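Local coordinates for protein glycinin (Glycine max, PDB 1OD5) that probably serves as a seed storage protein, an 11S globulin hexamer and a source of sulfur-containing amino acids in seed meals, at residues V46-L51 and P139-S144; G55-S60 and K234-V239; G75-A80 and R114-G119; R160-A165 and G201-G206. All blocks are in the same frame, centred on the assembly; numbering follows the deposited sequence.

Following the chain from the N terminus, contact 1 opens first, on strand 45-51, and contact 2 next, on strand 55-61. Contact 1 closes a loop when residues 139-144 return to 46-51. Contact 3, 75-80 with 114-119, closes a smaller loop within it. Contact 2 opens at 55-60 and closes late, at 234-239, so it crosses contact 1 and encloses contacts 3 and 4. Contact 4, 160-165 with 201-206, starts after contact 1 has closed. Contact 1 lies in one sheet of the N-terminal cupin barrel, while contacts 2, 3 and 4 reach the other. The bound carbonate touches both contact 1 and contact 2. Contacts 2 and 4 also pack against a second subunit.

Contact 1: residues V46-L51 and P139-S144; sequences VSKRTL and PVVAIS. With CO3 (carbonate ion), chain C.
Arg49 keeps CG beside its backbone N (chi1 -60°) and runs extended from CG to NE, while Ser144 turns OG away from its own N (chi1 177°). These torsions lay the guanidinium of Arg49 over Ser144. Ser144 CB covers one face off-centre, 3.8 Å from Arg49 NH1. Ser144 OG also lies over a face, where the N-H groups do not point, and no bond forms; its hydrogen bond is with Gln66. Arg49 NE gives a weak bond to Ser47 OG, 3.4 Å away in the same strand. Arg49 NH1 gives another weak one, bent to 135°, to carbonate O2 at 3.1 Å. The positive guanidinium would probably help to hold the anion.

The same face of the sheet carries Leu51 and Val140. They lie side by side, with Leu51 CD1 3.7 Å from Val140 CB. On the other face Val46 CG1 meets Ile143 CD1 at 3.6 Å, and the aliphatic part of Lys48 passes Val141 CG1. The backbones are joined by six hydrogen bonds in three hydrogen-bonded pairs, Ser47 with Ser144, Arg49 with Ala142 and Leu51 with Val140. In the second of these Arg49 N reaches Ala142 O at 2.8 Å. Strand 27-31 continues the sheet beyond 46-51, and strand 66-72 beyond 140-144.

His57, Tyr130 and Thr132 complete the carbonate pocket from the opposing sheet. The ion is probably from the crystallisation liquor. Strands 45-51 and 140-146 are neighbours in one sheet of the N-terminal cupin barrel, and the face with Arg49 lines the carbonate pocket between its two sheets.

Contact 2: residues G55-S60 and K234-V239; sequences GLHLPS and KQIVTV. With CO3 (carbonate ion), chain C.
His57 ND1 donates to carbonate O3 at 2.7 Å, the shortest polar bond here, and the ion sits at the edge of the imidazole, near its plane. On its other side the ring is held by Tyr163, whose OH is hydrogen-bonded to His57 NE2. Both ring nitrogens are therefore engaged, which fixes the rotation of the imidazole. With CG turned away from the backbone N (chi1 178°), the ring also passes close to residues 234-239. His57 CD2 lies 3.5 Å from Gln235 O, and Ile236 CG1 approaches the ring obliquely.

Three backbone hydrogen bonds join the segments. Leu56 N to Val237 O is 2.9 Å and almost straight (174°). Val237 N returns to Leu56 O, and Leu58 N to Gln235 O is 3.0 Å. The result is a short antiparallel pair in the second sheet of the N-terminal cupin barrel. Strand 236-238 comes from far along the sequence to flank 55-60, which is also paired with strand 130-134.

Away from His57, the opposite face is apolar. Leu56 and Val237 lie side by side, with Leu56 CD1 3.8 Å from Val237 CG2. That methyl occupies the crowded position between N and the carbonyl carbon of Val237. Leu58 crosses Val237 at about a right angle, its CD2 4.0 Å from the same CG2. Val239 CG2 reaches Leu56 CB at 3.7 Å. A neighbouring subunit packs on this patch: its Asn468 touches Leu56 and Val239, and its Ser469 touches Leu58.

Contact 3: residues G75-A80 and R114-G119; sequences GAIGFA and RHFNEG
Gly75 and Phe116 exchange two backbone hydrogen bonds. Phe116 N reaches Gly75 O at 2.7 Å, and Gly75 N reaches Phe116 O at 2.9 Å from above the carbonyl plane, 41° out of it. Ile77 and Arg114 form a second hydrogen-bonded pair, with 2.9 Å from Ile77 N to Arg114 O. Both polar backbone atoms of these four residues are thus satisfied across the strands.

His115 ND1 binds a water at 2.8 Å, which also makes a weak bond to Gly75 O, and His115 NE2 goes to Ser247. Another water weakly links Arg114 NH1 to Phe79 O. Arg114 NH2 has a weak bond to Met328 O. One face of the Arg114 guanidinium is covered near its rim by Phe79 CD1, 3.7 Å from Arg114 NE, with the planes 71° apart.

Phe116 folds its ring back over Gly75 (chi1 61°). Gly75 CA stands 3.9 Å from the ring centroid in a CH-pi contact. Ile77 CB touches the ring at CE1. With the ring of Phe116 cut back to an alanine, the Gly75 peptide and this side of Ile77 would probably be left uncovered.

The pair belongs to the second sheet of the cupin barrel. Strand 130-134 flanks 75-79 on its other edge, and strand 120-124 packs against Ile77 and Phe79.

Contact 4: residues R160-A165 and G201-G206; sequences RVFYLA and GSVLSG
A type I beta turn, Ser202 to Ser205, docks here on the short strand 162-163 at the edge of the N-terminal cupin barrel. The join is one backbone hydrogen bond, from Val203 N to Tyr163 O, 2.8 Å and fairly straight (159°). Ser202 CB leans on the same carbonyl, 3.4 Å from Tyr163 O. A water takes the N-H of Tyr163 at 2.9 Å and can also bridge to Gly201 O. Within the turn, Ser205 OG donates to Ser202 O at 2.9 Å, while the backbone bond from Ser205 N to that oxygen is weak.

Val203 spreads its two methyls beside the Tyr163 carbonyl, one to Phe162 and one to Leu164. With chi1 at -50°, Val203 CG1 meets the ring edge in its plane, 4.0 Å from Phe162 CD2. The other methyl, Val203 CG2, lies alongside Leu164, 3.9 Å from Leu164 CD2. Replacing Val203 with glycine would probably open a gap between Phe162 and Leu164 and leave the two side chains without the methyls between them. Leu204 CD1 lies beside Leu164 O, an oxygen that Tyr470 of a neighbouring subunit hydrogen-bonds.

Behind this layer, strand 162-163 pairs with strand 55-61, and the Phe162 ring meets that of Tyr61 with nearly parallel planes. Tyr163 OH is bound to Glu171. The turn comes shortly before helix 209-215, and Ile454 of the neighbouring subunit packs on Leu204.

Contact 1: residues V46-L51 and P139-S144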
loop_
_atom_site.group_PDB
_atom_site.type_symbol
_atom_site.label_atom_id
_atom_site.label_comp_id
_atom_site.label_asym_id
_atom_site.label_seq_id
_atom_site.Cartn_x
_atom_site.Cartn_y
_atom_site.Cartn_z
ATOM N N VAL A 46 23.666 -2.559 22.443
ATOM C CA VAL A 46 22.901 -3.559 23.166
ATOM C C VAL A 46 22.944 -3.262 24.637
ATOM O O VAL A 46 23.869 -2.637 25.119
ATOM C CB VAL A 46 23.528 -4.907 22.838
ATOM C CG1 VAL A 46 22.765 -6.044 23.507
ATOM C CG2 VAL A 46 23.522 -5.115 21.335
ATOM N N SER A 47 21.956 -3.789 25.354
ATOM C CA SER A 47 21.799 -3.625 26.789
ATOM C C SER A 47 21.220 -4.880 27.422
ATOM O O SER A 47 20.211 -5.354 26.942
ATOM C CB SER A 47 20.897 -2.450 26.980
ATOM O OG SER A 47 20.530 -2.319 28.327
ATOM N N LYS A 48 21.793 -5.496 28.442
ATOM C CA LYS A 48 21.288 -6.683 29.106
ATOM C C LYS A 48 20.642 -6.268 30.400
ATOM O O LYS A 48 21.332 -5.813 31.301
ATOM C CB LYS A 48 22.403 -7.655 29.437
ATOM C CG LYS A 48 21.942 -8.748 30.391
ATOM C CD LYS A 48 23.043 -9.538 31.036
ATOM C CE LYS A 48 23.591 -10.539 30.052
ATOM N NZ LYS A 48 24.387 -11.543 30.758
ATOM N N ARG A 49 19.333 -6.407 30.561
ATOM C CA ARG A 49 18.678 -6.018 31.795
ATOM C C ARG A 49 18.341 -7.221 32.652
ATOM O O ARG A 49 18.033 -8.298 32.131
ATOM C CB ARG A 49 17.438 -5.272 31.455
ATOM C CG ARG A 49 17.878 -4.076 30.648
ATOM C CD ARG A 49 16.747 -3.507 29.839
ATOM N NE ARG A 49 17.236 -2.386 29.074
ATOM C CZ ARG A 49 16.561 -1.874 28.063
ATOM N NH1 ARG A 49 15.397 -2.367 27.700
ATOM N NH2 ARG A 49 17.054 -0.849 27.385
ATOM N N THR A 50 18.384 -7.024 33.975
ATOM C CA THR A 50 18.095 -8.087 34.934
ATOM C C THR A 50 17.152 -7.514 35.969
ATOM O O THR A 50 17.354 -6.403 36.451
ATOM C CB THR A 50 19.371 -8.587 35.631
ATOM O OG1 THR A 50 20.164 -9.210 34.641
ATOM C CG2 THR A 50 19.117 -9.634 36.690
ATOM N N LEU A 51 16.044 -8.212 36.217
ATOM C CA LEU A 51 15.098 -7.759 37.201
ATOM C C LEU A 51 15.106 -8.854 38.222
ATOM O O LEU A 51 14.852 -10.030 37.931
ATOM C CB LEU A 51 13.672 -7.651 36.692
ATOM C CG LEU A 51 13.353 -6.749 35.525
ATOM C CD1 LEU A 51 13.543 -7.502 34.245
ATOM C CD2 LEU A 51 11.906 -6.355 35.544
ATOM N N PRO A 139 15.418 -14.511 38.561
ATOM C CA PRO A 139 15.528 -13.245 37.872
ATOM C C PRO A 139 15.278 -13.377 36.388
ATOM O O PRO A 139 15.528 -14.423 35.789
ATOM C CB PRO A 139 16.927 -12.744 38.247
ATOM C CG PRO A 139 17.716 -13.988 38.532
ATOM C CD PRO A 139 16.679 -14.842 39.235
ATOM N N VAL A 140 14.684 -12.301 35.867
ATOM C CA VAL A 140 14.377 -12.194 34.445
ATOM C C VAL A 140 15.618 -11.673 33.747
ATOM O O VAL A 140 16.114 -10.617 34.123
ATOM C CB VAL A 140 13.184 -11.195 34.189
ATOM C CG1 VAL A 140 12.909 -10.928 32.706
ATOM C CG2 VAL A 140 11.935 -11.815 34.754
ATOM N N VAL A 141 16.188 -12.344 32.766
ATOM C CA VAL A 141 17.354 -11.769 32.115
ATOM C C VAL A 141 16.903 -11.536 30.687
ATOM O O VAL A 141 16.345 -12.411 30.053
ATOM C CB VAL A 141 18.563 -12.742 32.192
ATOM C CG1 VAL A 141 19.789 -12.146 31.527
ATOM C CG2 VAL A 141 18.902 -12.979 33.639
ATOM N N ALA A 142 17.101 -10.329 30.185
ATOM C CA ALA A 142 16.705 -9.982 28.850
ATOM C C ALA A 142 17.761 -9.146 28.158
ATOM O O ALA A 142 18.359 -8.266 28.752
ATOM C CB ALA A 142 15.402 -9.189 28.903
ATOM N N ILE A 143 18.053 -9.402 26.899
ATOM C CA ILE A 143 19.025 -8.600 26.219
ATOM C C ILE A 143 18.192 -7.846 25.176
ATOM O O ILE A 143 17.329 -8.368 24.470
ATOM C CB ILE A 143 20.202 -9.546 25.656
ATOM C CG1 ILE A 143 19.989 -9.957 24.255
ATOM C CG2 ILE A 143 20.337 -10.816 26.507
ATOM C CD1 ILE A 143 20.776 -9.036 23.315
ATOM N N SER A 144 18.427 -6.551 25.108
ATOM C CA SER A 144 17.738 -5.632 24.246
ATOM C C SER A 144 18.593 -4.999 23.185
ATOM O O SER A 144 19.629 -4.464 23.530
ATOM C CB SER A 144 17.167 -4.615 25.143
ATOM O OG SER A 144 16.501 -3.578 24.462
HETATM C C CO3 C . 12.910 -4.211 30.506
HETATM O O1 CO3 C . 13.189 -5.403 30.396
HETATM O O2 CO3 C . 13.259 -3.432 29.635
HETATM O O3 CO3 C . 12.279 -3.797 31.468
#

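Contact 2: residues G55-S60 and K234-V239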
loop_
_atom_site.group_PDB
_atom_site.type_symbol
_atom_site.label_atom_id
_atom_site.label_comp_id
_atom_site.label_asym_id
_atom_site.label_seq_id
_atom_site.Cartn_x
_atom_site.Cartn_y
_atom_site.Cartn_z
ATOM N N GLY A 55 11.084 -7.379 41.076
ATOM C CA GLY A 55 11.669 -6.232 40.418
ATOM C C GLY A 55 10.753 -5.609 39.351
ATOM O O GLY A 55 10.314 -6.281 38.424
ATOM N N LEU A 56 10.528 -4.291 39.518
ATOM C CA LEU A 56 9.741 -3.373 38.704
ATOM C C LEU A 56 10.633 -2.410 37.891
ATOM O O LEU A 56 11.176 -1.495 38.505
ATOM C CB LEU A 56 8.843 -2.508 39.610
ATOM C CG LEU A 56 7.567 -1.749 39.163
ATOM C CD1 LEU A 56 7.479 -0.488 40.004
ATOM C CD2 LEU A 56 7.587 -1.301 37.714
ATOM N N HIS A 57 10.825 -2.495 36.557
ATOM C CA HIS A 57 11.643 -1.525 35.846
ATOM C C HIS A 57 10.658 -0.373 35.625
ATOM O O HIS A 57 9.622 -0.512 34.979
ATOM C CB HIS A 57 12.143 -2.159 34.549
ATOM C CG HIS A 57 12.997 -1.285 33.623
ATOM N ND1 HIS A 57 13.540 -1.668 32.471
ATOM C CD2 HIS A 57 13.344 0.024 33.808
ATOM C CE1 HIS A 57 14.181 -0.670 31.951
ATOM N NE2 HIS A 57 14.050 0.340 32.766
ATOM N N LEU A 58 10.955 0.785 36.211
ATOM C CA LEU A 58 10.109 1.974 36.160
ATOM C C LEU A 58 9.773 2.521 34.792
ATOM O O LEU A 58 10.569 2.342 33.884
ATOM C CB LEU A 58 10.748 3.117 36.992
ATOM C CG LEU A 58 11.026 2.886 38.485
ATOM C CD1 LEU A 58 11.495 4.183 39.074
ATOM C CD2 LEU A 58 9.788 2.513 39.276
ATOM N N PRO A 59 8.620 3.164 34.567
ATOM C CA PRO A 59 8.140 3.518 33.231
ATOM C C PRO A 59 9.143 4.367 32.462
ATOM O O PRO A 59 9.637 5.323 33.035
ATOM C CB PRO A 59 6.844 4.246 33.470
ATOM C CG PRO A 59 6.391 3.719 34.813
ATOM C CD PRO A 59 7.674 3.582 35.595
ATOM N N SER A 60 9.464 4.048 31.208
ATOM C CA SER A 60 10.405 4.810 30.377
ATOM C C SER A 60 10.156 4.654 28.879
ATOM O O SER A 60 9.535 3.677 28.439
ATOM C CB SER A 60 11.845 4.365 30.597
ATOM O OG SER A 60 12.074 3.021 30.194
ATOM N N LYS A 234 17.085 3.930 42.162
ATOM C CA LYS A 234 17.452 3.995 40.747
ATOM C C LYS A 234 16.307 3.467 39.879
ATOM O O LYS A 234 15.204 3.349 40.398
ATOM C CB LYS A 234 18.741 3.219 40.481
ATOM C CG LYS A 234 19.846 4.055 41.118
ATOM C CD LYS A 234 21.149 3.296 41.199
ATOM C CE LYS A 234 22.187 4.096 42.004
ATOM N NZ LYS A 234 23.416 3.323 42.092
ATOM N N GLN A 235 16.497 3.185 38.576
ATOM C CA GLN A 235 15.485 2.724 37.622
ATOM C C GLN A 235 14.797 1.366 37.801
ATOM O O GLN A 235 13.787 1.127 37.144
ATOM C CB GLN A 235 16.091 2.760 36.236
ATOM C CG GLN A 235 17.380 1.942 36.090
ATOM C CD GLN A 235 18.584 2.862 35.942
ATOM O OE1 GLN A 235 19.195 2.937 34.882
ATOM N NE2 GLN A 235 18.973 3.626 36.950
ATOM N N ILE A 236 15.320 0.413 38.580
ATOM C CA ILE A 236 14.652 -0.873 38.780
ATOM C C ILE A 236 14.532 -1.021 40.299
ATOM O O ILE A 236 15.531 -1.079 41.032
ATOM C CB ILE A 236 15.457 -2.051 38.230
ATOM C CG1 ILE A 236 15.724 -1.839 36.766
ATOM C CG2 ILE A 236 14.694 -3.349 38.465
ATOM C CD1 ILE A 236 16.652 -2.933 36.222
ATOM N N VAL A 237 13.290 -1.009 40.778
ATOM C CA VAL A 237 13.021 -1.127 42.203
ATOM C C VAL A 237 12.417 -2.472 42.632
ATOM O O VAL A 237 11.939 -3.264 41.821
ATOM C CB VAL A 237 12.079 0.033 42.619
ATOM C CG1 VAL A 237 12.642 1.334 42.063
ATOM C CG2 VAL A 237 10.653 -0.196 42.111
ATOM N N THR A 238 12.491 -2.814 43.905
ATOM C CA THR A 238 11.892 -4.029 44.408
ATOM C C THR A 238 10.541 -3.610 44.966
ATOM O O THR A 238 10.367 -2.520 45.538
ATOM C CB THR A 238 12.738 -4.622 45.493
ATOM O OG1 THR A 238 13.934 -4.999 44.837
ATOM C CG2 THR A 238 12.146 -5.865 46.147
ATOM N N VAL A 239 9.572 -4.509 44.735
ATOM C CA VAL A 239 8.220 -4.284 45.187
ATOM C C VAL A 239 8.056 -5.307 46.290
ATOM O O VAL A 239 7.984 -6.518 46.055
ATOM C CB VAL A 239 7.204 -4.531 44.055
ATOM C CG1 VAL A 239 5.827 -4.177 44.577
ATOM C CG2 VAL A 239 7.484 -3.653 42.843
HETATM C C CO3 C . 12.910 -4.211 30.506
HETATM O O1 CO3 C . 13.189 -5.403 30.396
HETATM O O2 CO3 C . 13.259 -3.432 29.635
HETATM O O3 CO3 C . 12.279 -3.797 31.468
#

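Contact 3: residues G75-A80 and R114-G119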
loop_
_atom_site.group_PDB
_atom_site.type_symbol
_atom_site.label_atom_id
_atom_site.label_comp_id
_atom_site.label_asym_id
_atom_site.label_seq_id
_atom_site.Cartn_x
_atom_site.Cartn_y
_atom_site.Cartn_z
ATOM N N GLY A 75 7.530 -12.626 33.278
ATOM C CA GLY A 75 7.032 -11.409 33.887
ATOM C C GLY A 75 5.928 -10.827 33.051
ATOM O O GLY A 75 5.472 -11.440 32.105
ATOM N N ALA A 76 5.536 -9.633 33.441
ATOM C CA ALA A 76 4.497 -8.887 32.777
ATOM C C ALA A 76 5.050 -7.553 32.291
ATOM O O ALA A 76 5.959 -6.982 32.877
ATOM C CB ALA A 76 3.358 -8.623 33.753
ATOM N N ILE A 77 4.565 -7.102 31.143
ATOM C CA ILE A 77 4.948 -5.843 30.574
ATOM C C ILE A 77 3.638 -5.089 30.336
ATOM O O ILE A 77 2.577 -5.686 30.138
ATOM C CB ILE A 77 5.783 -6.086 29.257
ATOM C CG1 ILE A 77 6.187 -4.717 28.695
ATOM C CG2 ILE A 77 5.018 -6.896 28.214
ATOM C CD1 ILE A 77 7.221 -4.816 27.574
ATOM N N GLY A 78 3.690 -3.765 30.410
ATOM C CA GLY A 78 2.531 -2.942 30.199
ATOM C C GLY A 78 2.956 -1.733 29.413
ATOM O O GLY A 78 3.933 -1.090 29.769
ATOM N N PHE A 79 2.299 -1.391 28.316
ATOM C CA PHE A 79 2.668 -0.238 27.523
ATOM C C PHE A 79 1.658 0.850 27.801
ATOM O O PHE A 79 0.627 0.576 28.413
ATOM C CB PHE A 79 2.625 -0.568 26.063
ATOM C CG PHE A 79 3.614 -1.629 25.638
ATOM C CD1 PHE A 79 3.323 -2.974 25.794
ATOM C CD2 PHE A 79 4.828 -1.252 25.071
ATOM C CE1 PHE A 79 4.247 -3.941 25.380
ATOM C CE2 PHE A 79 5.740 -2.227 24.661
ATOM C CZ PHE A 79 5.455 -3.574 24.816
ATOM N N ALA A 80 1.899 2.096 27.416
ATOM C CA ALA A 80 0.918 3.136 27.652
ATOM C C ALA A 80 0.809 3.797 26.291
ATOM O O ALA A 80 1.614 4.646 25.919
ATOM C CB ALA A 80 1.386 4.172 28.671
ATOM N N ARG A 114 0.445 -7.584 29.289
ATOM C CA ARG A 114 0.898 -8.700 28.462
ATOM C C ARG A 114 1.837 -9.519 29.335
ATOM O O ARG A 114 2.501 -8.958 30.207
ATOM C CB ARG A 114 1.614 -8.176 27.221
ATOM C CG ARG A 114 0.635 -7.305 26.439
ATOM C CD ARG A 114 1.161 -6.386 25.318
ATOM N NE ARG A 114 0.402 -5.137 25.404
ATOM C CZ ARG A 114 -0.072 -4.473 24.358
ATOM N NH1 ARG A 114 -0.750 -3.350 24.566
ATOM N NH2 ARG A 114 0.125 -4.903 23.124
ATOM N N HIS A 115 1.853 -10.846 29.204
ATOM C CA HIS A 115 2.723 -11.707 29.978
ATOM C C HIS A 115 3.817 -12.272 29.097
ATOM O O HIS A 115 3.609 -12.513 27.909
ATOM C CB HIS A 115 1.958 -12.876 30.581
ATOM C CG HIS A 115 1.114 -12.451 31.769
ATOM N ND1 HIS A 115 1.231 -12.877 33.016
ATOM C CD2 HIS A 115 0.122 -11.499 31.744
ATOM C CE1 HIS A 115 0.367 -12.221 33.749
ATOM N NE2 HIS A 115 -0.298 -11.391 32.973
ATOM N N PHE A 116 4.999 -12.545 29.636
ATOM C CA PHE A 116 6.088 -13.085 28.837
ATOM C C PHE A 116 6.863 -14.051 29.689
ATOM O O PHE A 116 6.701 -14.104 30.906
ATOM C CB PHE A 116 7.080 -11.979 28.324
ATOM C CG PHE A 116 7.796 -11.181 29.410
ATOM C CD1 PHE A 116 7.338 -9.897 29.713
ATOM C CD2 PHE A 116 8.874 -11.734 30.123
ATOM C CE1 PHE A 116 7.948 -9.166 30.732
ATOM C CE2 PHE A 116 9.473 -11.000 31.138
ATOM C CZ PHE A 116 9.012 -9.717 31.445
ATOM N N ASN A 117 7.657 -14.831 28.973
ATOM C CA ASN A 117 8.553 -15.792 29.571
ATOM C C ASN A 117 9.713 -16.068 28.640
ATOM O O ASN A 117 9.820 -15.448 27.579
ATOM C CB ASN A 117 7.889 -17.128 29.921
ATOM C CG ASN A 117 6.775 -17.611 29.034
ATOM O OD1 ASN A 117 5.636 -17.143 29.170
ATOM N ND2 ASN A 117 7.116 -18.559 28.145
ATOM N N GLU A 118 10.656 -16.918 29.057
ATOM C CA GLU A 118 11.797 -17.216 28.231
ATOM C C GLU A 118 11.448 -17.705 26.853
ATOM O O GLU A 118 10.482 -18.430 26.616
ATOM C CB GLU A 118 12.694 -18.231 28.938
ATOM C CG GLU A 118 12.057 -19.218 29.870
ATOM C CD GLU A 118 13.126 -19.884 30.720
ATOM O OE1 GLU A 118 13.816 -20.745 30.159
ATOM O OE2 GLU A 118 13.280 -19.532 31.908
ATOM N N GLY A 119 12.240 -17.207 25.915
ATOM C CA GLY A 119 12.047 -17.547 24.532
ATOM C C GLY A 119 11.261 -16.471 23.831
ATOM O O GLY A 119 11.308 -16.415 22.621
HETATM O O HOH W 1 3.670 -13.617 34.154
HETATM O O HOH W 2 -1.136 -1.145 26.163
#

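Contact 4: residues R160-A165 and G201-G206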
loop_
_atom_site.group_PDB
_atom_site.type_symbol
_atom_site.label_atom_id
_atom_site.label_comp_id
_atom_site.label_asym_id
_atom_site.label_seq_id
_atom_site.Cartn_x
_atom_site.Cartn_y
_atom_site.Cartn_z
ATOM N N ARG A 160 19.173 7.240 24.254
ATOM C CA ARG A 160 18.448 8.078 25.181
ATOM C C ARG A 160 17.367 7.231 25.825
ATOM O O ARG A 160 16.834 6.321 25.205
ATOM C CB ARG A 160 17.811 9.213 24.478
ATOM C CG ARG A 160 18.882 10.146 24.006
ATOM C CD ARG A 160 18.173 11.300 23.423
ATOM N NE ARG A 160 19.053 12.401 23.132
ATOM C CZ ARG A 160 19.786 12.450 22.024
ATOM N NH1 ARG A 160 20.552 13.514 21.835
ATOM N NH2 ARG A 160 19.793 11.454 21.133
ATOM N N VAL A 161 17.125 7.436 27.117
ATOM C CA VAL A 161 16.113 6.714 27.860
ATOM C C VAL A 161 15.511 7.792 28.733
ATOM O O VAL A 161 16.196 8.383 29.586
ATOM C CB VAL A 161 16.651 5.647 28.798
ATOM C CG1 VAL A 161 15.455 4.813 29.232
ATOM C CG2 VAL A 161 17.669 4.750 28.156
ATOM N N PHE A 162 14.229 8.099 28.463
ATOM C CA PHE A 162 13.506 9.107 29.215
ATOM C C PHE A 162 12.660 8.390 30.244
ATOM O O PHE A 162 11.775 7.618 29.892
ATOM C CB PHE A 162 12.588 9.917 28.328
ATOM C CG PHE A 162 13.253 10.729 27.236
ATOM C CD1 PHE A 162 13.883 10.108 26.149
ATOM C CD2 PHE A 162 13.208 12.122 27.333
ATOM C CE1 PHE A 162 14.463 10.906 25.172
ATOM C CE2 PHE A 162 13.785 12.892 26.352
ATOM C CZ PHE A 162 14.411 12.285 25.268
ATOM N N TYR A 163 12.950 8.609 31.526
ATOM C CA TYR A 163 12.219 8.002 32.627
ATOM C C TYR A 163 11.096 8.879 33.143
ATOM O O TYR A 163 11.273 10.089 33.234
ATOM C CB TYR A 163 13.163 7.697 33.777
ATOM C CG TYR A 163 13.842 6.367 33.546
ATOM C CD1 TYR A 163 15.084 6.316 32.919
ATOM C CD2 TYR A 163 13.224 5.192 33.957
ATOM C CE1 TYR A 163 15.698 5.087 32.713
ATOM C CE2 TYR A 163 13.841 3.958 33.749
ATOM C CZ TYR A 163 15.071 3.926 33.130
ATOM O OH TYR A 163 15.692 2.730 32.952
ATOM N N LEU A 164 9.919 8.296 33.442
ATOM C CA LEU A 164 8.788 9.058 33.953
ATOM C C LEU A 164 8.782 9.077 35.468
ATOM O O LEU A 164 8.086 9.894 36.059
ATOM C CB LEU A 164 7.491 8.462 33.404
ATOM C CG LEU A 164 7.306 8.610 31.889
ATOM C CD1 LEU A 164 6.239 7.651 31.427
ATOM C CD2 LEU A 164 6.921 10.037 31.534
ATOM N N ALA A 165 9.581 8.228 36.119
ATOM C CA ALA A 165 9.706 8.160 37.574
ATOM C C ALA A 165 11.135 7.821 38.004
ATOM O O ALA A 165 11.953 7.443 37.166
ATOM C CB ALA A 165 8.827 7.086 38.138
ATOM N N GLY A 201 17.898 12.588 36.397
ATOM C CA GLY A 201 16.557 12.535 36.959
ATOM C C GLY A 201 15.518 12.079 35.941
ATOM O O GLY A 201 15.838 11.715 34.810
ATOM N N SER A 202 14.258 12.037 36.391
ATOM C CA SER A 202 13.143 11.648 35.527
ATOM C C SER A 202 12.704 12.877 34.750
ATOM O O SER A 202 13.100 13.979 35.128
ATOM C CB SER A 202 12.013 11.173 36.369
ATOM O OG SER A 202 11.561 12.249 37.173
ATOM N N VAL A 203 11.839 12.830 33.734
ATOM C CA VAL A 203 11.477 14.041 33.007
ATOM C C VAL A 203 10.570 14.962 33.803
ATOM O O VAL A 203 10.445 16.136 33.489
ATOM C CB VAL A 203 10.803 13.660 31.666
ATOM C CG1 VAL A 203 11.678 12.661 30.963
ATOM C CG2 VAL A 203 9.435 13.010 31.867
ATOM N N LEU A 204 9.924 14.477 34.857
ATOM C CA LEU A 204 9.043 15.300 35.656
ATOM C C LEU A 204 9.746 16.150 36.700
ATOM O O LEU A 204 9.166 17.124 37.166
ATOM C CB LEU A 204 8.023 14.385 36.304
ATOM C CG LEU A 204 6.883 13.891 35.422
ATOM C CD1 LEU A 204 5.913 13.104 36.297
ATOM C CD2 LEU A 204 6.126 15.066 34.808
ATOM N N SER A 205 11.002 15.794 37.056
ATOM C CA SER A 205 11.831 16.520 38.019
ATOM C C SER A 205 12.290 17.883 37.486
ATOM O O SER A 205 12.595 18.798 38.249
ATOM C CB SER A 205 13.046 15.670 38.363
ATOM O OG SER A 205 14.039 15.679 37.342
ATOM N N GLY A 206 12.304 18.035 36.159
ATOM C CA GLY A 206 12.682 19.271 35.481
ATOM C C GLY A 206 11.568 20.296 35.551
ATOM O O GLY A 206 11.702 21.385 35.012
HETATM O O HOH W 3 14.980 10.438 32.406
#